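Local coordinates for uncharacterized protein UL16 (Human herpesvirus 5 strain ad169, PDB 2WY3) that helps the virus evade natural killer cells by binding and sequestering diverse NKG2D ligands inside the cell, and by blocking receptor binding to ULBP1 and ULBP2, at residues L64-Q68 against T96-T100. Sequence-based numbering, arbitrary orientation.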
loop_
_atom_site.group_PDB
_atom_site.type_symbol
_atom_site.label_atom_id
_atom_site.label_comp_id
_atom_site.label_asym_id
_atom_site.label_seq_id
_atom_site.Cartn_x
_atom_site.Cartn_y
_atom_site.Cartn_z
ATOM N N LEU B 64 17.231 -4.228 -12.228
ATOM C CA LEU B 64 17.391 -3.430 -11.023
ATOM C C LEU B 64 16.663 -2.113 -11.174
ATOM O O LEU B 64 16.740 -1.486 -12.224
ATOM C CB LEU B 64 18.887 -3.139 -10.827
ATOM C CG LEU B 64 19.304 -2.321 -9.603
ATOM C CD1 LEU B 64 19.117 -3.146 -8.328
ATOM C CD2 LEU B 64 20.765 -1.858 -9.739
ATOM N N TRP B 65 15.959 -1.682 -10.134
ATOM C CA TRP B 65 15.530 -0.293 -10.071
ATOM C C TRP B 65 16.003 0.334 -8.771
ATOM O O TRP B 65 16.140 -0.364 -7.767
ATOM C CB TRP B 65 14.017 -0.119 -10.320
ATOM C CG TRP B 65 13.010 -0.472 -9.220
ATOM C CD1 TRP B 65 12.375 -1.671 -9.037
ATOM C CD2 TRP B 65 12.448 0.432 -8.244
ATOM N NE1 TRP B 65 11.474 -1.575 -7.985
ATOM C CE2 TRP B 65 11.504 -0.299 -7.485
ATOM C CE3 TRP B 65 12.659 1.786 -7.937
ATOM C CZ2 TRP B 65 10.776 0.276 -6.426
ATOM C CZ3 TRP B 65 11.940 2.359 -6.879
ATOM C CH2 TRP B 65 11.012 1.598 -6.137
ATOM N N LEU B 66 16.285 1.634 -8.807
ATOM C CA LEU B 66 16.934 2.315 -7.691
ATOM C C LEU B 66 16.214 3.609 -7.313
ATOM O O LEU B 66 15.639 4.280 -8.159
ATOM C CB LEU B 66 18.395 2.649 -8.035
ATOM C CG LEU B 66 19.334 1.473 -8.326
ATOM C CD1 LEU B 66 20.690 1.991 -8.787
ATOM C CD2 LEU B 66 19.468 0.576 -7.087
ATOM N N TYR B 67 16.283 3.942 -6.025
ATOM C CA TYR B 67 15.547 5.063 -5.443
ATOM C C TYR B 67 16.499 5.873 -4.568
ATOM O O TYR B 67 17.317 5.300 -3.841
ATOM C CB TYR B 67 14.410 4.494 -4.592
ATOM C CG TYR B 67 13.289 5.444 -4.239
ATOM C CD1 TYR B 67 13.091 5.860 -2.924
ATOM C CD2 TYR B 67 12.403 5.895 -5.216
ATOM C CE1 TYR B 67 12.042 6.718 -2.596
ATOM C CE2 TYR B 67 11.366 6.732 -4.898
ATOM C CZ TYR B 67 11.185 7.134 -3.589
ATOM O OH TYR B 67 10.146 7.982 -3.288
ATOM N N GLN B 68 16.422 7.199 -4.655
ATOM C CA GLN B 68 17.269 8.076 -3.847
ATOM C C GLN B 68 16.598 9.427 -3.690
ATOM O O GLN B 68 16.124 10.008 -4.670
ATOM C CB GLN B 68 18.643 8.271 -4.510
ATOM C CG GLN B 68 19.669 9.069 -3.673
ATOM C CD GLN B 68 20.915 9.436 -4.475
ATOM O OE1 GLN B 68 20.854 9.566 -5.697
ATOM N NE2 GLN B 68 22.048 9.612 -3.787
ATOM N N THR B 96 9.944 4.707 4.630
ATOM C CA THR B 96 9.799 4.783 3.186
ATOM C C THR B 96 9.463 3.381 2.693
ATOM O O THR B 96 10.107 2.426 3.087
ATOM C CB THR B 96 11.117 5.222 2.525
ATOM O OG1 THR B 96 11.481 6.522 3.006
ATOM C CG2 THR B 96 10.963 5.265 1.012
ATOM N N LYS B 97 8.447 3.252 1.849
ATOM C CA LYS B 97 8.145 1.949 1.266
ATOM C C LYS B 97 8.491 1.967 -0.211
ATOM O O LYS B 97 8.203 2.945 -0.909
ATOM C CB LYS B 97 6.664 1.628 1.429
ATOM C CG LYS B 97 6.274 1.230 2.843
ATOM C CD LYS B 97 4.760 1.148 2.972
ATOM C CE LYS B 97 4.350 0.573 4.316
ATOM N NZ LYS B 97 2.883 0.714 4.514
ATOM N N LEU B 98 9.112 0.892 -0.688
ATOM C CA LEU B 98 9.321 0.725 -2.119
ATOM C C LEU B 98 8.272 -0.255 -2.642
ATOM O O LEU B 98 8.169 -1.384 -2.154
ATOM C CB LEU B 98 10.725 0.177 -2.403
ATOM C CG LEU B 98 11.927 1.062 -2.063
ATOM C CD1 LEU B 98 13.187 0.511 -2.715
ATOM C CD2 LEU B 98 11.683 2.501 -2.509
ATOM N N TYR B 99 7.504 0.174 -3.639
ATOM C CA TYR B 99 6.453 -0.654 -4.223
ATOM C C TYR B 99 6.867 -1.158 -5.582
ATOM O O TYR B 99 7.239 -0.369 -6.448
ATOM C CB TYR B 99 5.170 0.165 -4.416
ATOM C CG TYR B 99 4.418 0.451 -3.152
ATOM C CD1 TYR B 99 3.260 -0.255 -2.840
ATOM C CD2 TYR B 99 4.857 1.429 -2.265
ATOM C CE1 TYR B 99 2.554 0.006 -1.683
ATOM C CE2 TYR B 99 4.156 1.693 -1.095
ATOM C CZ TYR B 99 3.004 0.973 -0.815
ATOM O OH TYR B 99 2.303 1.214 0.341
ATOM N N THR B 100 6.800 -2.472 -5.770
ATOM C CA THR B 100 6.998 -3.070 -7.081
ATOM C C THR B 100 5.795 -3.954 -7.387
ATOM O O THR B 100 5.635 -5.018 -6.791
ATOM C CB THR B 100 8.281 -3.933 -7.124
ATOM O OG1 THR B 100 9.401 -3.157 -6.653
ATOM C CG2 THR B 100 8.546 -4.423 -8.554
#
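Leu98 sets its CD2 methyl in the angle formed by the side chains of Tyr67 and Trp65 on the facing strand. That methyl lies over one face of the Tyr67 ring, 4.1 Å from Leu98 CD2 to the ring centroid, a CH-pi contact, and it also reaches the indole of Trp65, with Leu98 CD2 3.8 Å from Trp65 CH2. Leucine suits this place because it is apolar and long enough to carry a methyl across the gap to both rings. Thr96 adds its CG2 methyl 4.0 Å from Tyr67 CE1. At the other end the wide indole spans the gap between the strands: Trp65 NE1 donates a hydrogen bond of 2.9 Å to Thr100 OG1, near the plane of the ring, so threonine supplies a compact acceptor for an N-H that would otherwise be costly to bury. The two segments run roughly antiparallel, at 154°, but their axes come no closer than 9.7 Å, too far for backbone pairing. They belong to different sheets of this immunoglobulin-like ectodomain, 62-68 to the six-stranded mixed sheet and 95-102 to the three-stranded antiparallel one, and the buried contact is side-chain packing between these sheets. Ile49 and Val51 of strand 49-55 extend the apolar surroundings, and Phe76 meets Trp65 edge-to-face. Tyr99, whose CA-to-CB bond points away from strand 62-68, instead serves the complex: its hydroxyl is hydrogen-bonded to an acidic side chain of the MICB chain, while Tyr99 O lies 3.6 Å from Trp65 CZ2. Tyr67, although its CA-to-CB bond points toward strand 95-102, also packs against a basic side chain of the MICB chain.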